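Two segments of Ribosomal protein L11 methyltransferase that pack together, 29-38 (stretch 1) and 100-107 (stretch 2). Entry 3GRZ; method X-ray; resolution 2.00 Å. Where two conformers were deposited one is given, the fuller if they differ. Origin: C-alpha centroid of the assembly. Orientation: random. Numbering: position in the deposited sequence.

Stretch 1 (29-38) EIIRLDPGLA
Stretch 2 100-107: EENAALNG

The two segments bring a β-strand (29-33) against the last turns of a helix that begins before E100. Their axes approach to 7.3 Å and their N-to-C directions diverge by 138°, so the helix runs roughly against the strand, with the CA atoms of L33 and N102 5.3 Å apart and those of R32 and N106 6.1 Å apart. After the strand, a type I turn spans D34 to L37, closed by L37 N to D34 O (3.2 Å); D34, with chi1 t, also accepts from G36 N through OD1 (2.9 Å).

Along stretch 2, E100 faces away, whereas E101 (m, t) points toward the turn, its CB 3.8 Å from CD1 of L37 (m, t), an aliphatic contact. N102 (chi1 m, chi2 -33°) directs its amide at the strand end: OD1 accepts from D34 N at 2.8 Å, and ND2 donates to a water (2.9 Å) that in turn donates to D34 O (2.8 Å). The L33 side chain (m, t) reaches back to this amide, CD2 lying 3.6 Å from N102 CG. A103 points away and A104 lies out of reach of stretch 1. L105 (m, t) supplies apolar cover, its CD1 3.9 Å from D34 CB.

N106, at phi/psi -104/12, lies beyond the regular helix, its N bonded to A103 O (2.9 Å). With chi1 m and chi2 -73°, its carboxamide pairs with both backbone polar groups of R32: OD1 accepts from R32 N (2.7 Å, 167°) and ND2 donates to R32 O (2.8 Å, 147°), mimicking a strand neighbour. ND2 also donates to N102 O (2.9 Å), tying the amide to its own helix. N106 OD1 and I30 O, both acceptors 3.4 Å apart, are bridged by a water donating to each (2.7 and 2.8 Å, respectively). G107 follows at phi/psi 74/28, a positive phi that favours glycine.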

# COMPACT_ATOMS: atom_id res chain seq x y z
N GLU B 29 11.67 -8.05 -2.11
CA GLU B 29 11.97 -8.27 -3.51
C GLU B 29 12.81 -7.13 -4.10
O GLU B 29 12.50 -5.95 -3.92
CB GLU B 29 10.67 -8.44 -4.30
CG GLU B 29 10.84 -9.05 -5.66
CD GLU B 29 11.06 -10.56 -5.63
OE1 GLU B 29 12.04 -11.02 -6.26
OE2 GLU B 29 10.27 -11.28 -4.98
N ILE B 30 13.90 -7.50 -4.78
CA ILE B 30 14.76 -6.50 -5.41
C ILE B 30 14.54 -6.54 -6.91
O ILE B 30 14.71 -7.59 -7.55
CB ILE B 30 16.26 -6.74 -5.07
CG1 ILE B 30 16.49 -6.75 -3.54
CG2 ILE B 30 17.15 -5.71 -5.75
CD1 ILE B 30 15.92 -5.55 -2.76
N ILE B 31 14.11 -5.42 -7.47
CA ILE B 31 13.91 -5.34 -8.90
C ILE B 31 15.06 -4.56 -9.53
O ILE B 31 15.24 -3.36 -9.26
CB ILE B 31 12.53 -4.76 -9.28
CG1 ILE B 31 11.43 -5.70 -8.77
CG2 ILE B 31 12.43 -4.55 -10.79
CD1 ILE B 31 10.03 -5.20 -9.07
N ARG B 32 15.85 -5.26 -10.34
CA ARG B 32 16.95 -4.65 -11.07
C ARG B 32 16.47 -4.03 -12.38
O ARG B 32 15.74 -4.65 -13.15
CB ARG B 32 18.08 -5.65 -11.29
CG ARG B 32 18.64 -6.17 -9.97
CD ARG B 32 19.88 -7.04 -10.14
NE ARG B 32 20.51 -7.24 -8.84
CZ ARG B 32 21.45 -6.44 -8.33
NH1 ARG B 32 21.96 -6.70 -7.13
NH2 ARG B 32 21.89 -5.39 -9.02
N LEU B 33 16.87 -2.77 -12.60
CA LEU B 33 16.54 -2.06 -13.83
C LEU B 33 17.82 -1.45 -14.42
O LEU B 33 18.71 -1.03 -13.68
CB LEU B 33 15.54 -0.93 -13.56
CG LEU B 33 14.10 -1.20 -13.09
CD1 LEU B 33 13.34 0.11 -13.02
CD2 LEU B 33 13.36 -2.19 -13.98
N ASP B 34 17.89 -1.41 -15.75
CA ASP B 34 19.04 -0.86 -16.45
C ASP B 34 18.73 0.59 -16.85
O ASP B 34 17.87 0.83 -17.69
CB ASP B 34 19.39 -1.74 -17.67
CG ASP B 34 20.65 -1.28 -18.43
OD1 ASP B 34 21.18 -0.16 -18.19
OD2 ASP B 34 21.11 -2.05 -19.30
N PRO B 35 19.45 1.56 -16.23
CA PRO B 35 19.23 2.99 -16.45
C PRO B 35 19.62 3.45 -17.84
O PRO B 35 19.14 4.48 -18.30
CB PRO B 35 20.16 3.64 -15.42
CG PRO B 35 20.47 2.58 -14.44
CD PRO B 35 20.53 1.34 -15.27
N GLY B 36 20.49 2.69 -18.50
CA GLY B 36 20.88 2.95 -19.89
C GLY B 36 19.76 2.72 -20.89
O GLY B 36 19.79 3.27 -22.00
N LEU B 37 18.77 1.91 -20.52
CA LEU B 37 17.61 1.68 -21.37
C LEU B 37 16.61 2.80 -21.16
O LEU B 37 16.70 3.55 -20.18
CB LEU B 37 16.98 0.31 -21.07
CG LEU B 37 17.88 -0.91 -21.26
CD1 LEU B 37 17.22 -2.15 -20.69
CD2 LEU B 37 18.24 -1.11 -22.74
N ALA B 38 15.66 2.93 -22.08
CA ALA B 38 14.63 3.96 -21.97
C ALA B 38 13.67 3.68 -20.80
O ALA B 38 13.52 2.52 -20.37
CB ALA B 38 13.86 4.09 -23.30
N GLU B 100 11.69 -6.33 -21.86
CA GLU B 100 12.31 -7.66 -22.01
C GLU B 100 13.64 -7.78 -21.28
O GLU B 100 13.87 -8.76 -20.54
CB GLU B 100 12.48 -8.05 -23.48
CG GLU B 100 12.94 -9.50 -23.64
CD GLU B 100 13.08 -9.95 -25.09
OE1 GLU B 100 13.11 -9.10 -26.01
OE2 GLU B 100 13.17 -11.17 -25.31
N GLU B 101 14.52 -6.80 -21.48
CA GLU B 101 15.85 -6.82 -20.88
C GLU B 101 15.81 -6.65 -19.36
O GLU B 101 16.53 -7.35 -18.64
CB GLU B 101 16.78 -5.78 -21.55
CG GLU B 101 17.03 -6.09 -23.05
CD GLU B 101 18.26 -5.39 -23.67
OE1 GLU B 101 19.08 -4.79 -22.93
OE2 GLU B 101 18.40 -5.45 -24.92
N ASN B 102 14.98 -5.72 -18.87
CA ASN B 102 14.77 -5.58 -17.42
C ASN B 102 14.15 -6.84 -16.81
O ASN B 102 14.58 -7.27 -15.74
CB ASN B 102 13.95 -4.33 -17.06
CG ASN B 102 14.74 -3.02 -17.24
OD1 ASN B 102 15.95 -2.98 -17.04
ND2 ASN B 102 14.04 -1.96 -17.61
N ALA B 103 13.18 -7.46 -17.50
CA ALA B 103 12.63 -8.76 -17.00
C ALA B 103 13.73 -9.80 -16.83
O ALA B 103 13.85 -10.44 -15.77
CB ALA B 103 11.53 -9.28 -17.91
N ALA B 104 14.56 -9.93 -17.87
CA ALA B 104 15.67 -10.88 -17.93
C ALA B 104 16.69 -10.64 -16.82
O ALA B 104 17.20 -11.60 -16.24
CB ALA B 104 16.34 -10.83 -19.30
N LEU B 105 16.98 -9.37 -16.52
CA LEU B 105 17.85 -9.02 -15.37
C LEU B 105 17.31 -9.55 -14.06
O LEU B 105 18.06 -9.74 -13.09
CB LEU B 105 18.05 -7.51 -15.24
CG LEU B 105 18.94 -6.78 -16.25
CD1 LEU B 105 18.75 -5.28 -16.08
CD2 LEU B 105 20.44 -7.20 -16.13
N ASN B 106 16.00 -9.77 -14.01
CA ASN B 106 15.38 -10.29 -12.80
C ASN B 106 15.03 -11.77 -12.92
O ASN B 106 14.30 -12.30 -12.08
CB ASN B 106 14.18 -9.42 -12.42
CG ASN B 106 14.61 -8.03 -12.00
OD1 ASN B 106 15.16 -7.84 -10.92
ND2 ASN B 106 14.39 -7.05 -12.87
N GLY B 107 15.54 -12.42 -13.97
CA GLY B 107 15.37 -13.85 -14.19
C GLY B 107 13.98 -14.23 -14.66
O GLY B 107 13.54 -15.35 -14.42
O HOH W 1 14.97 -9.88 -9.15
O HOH W 2 15.04 0.77 -17.58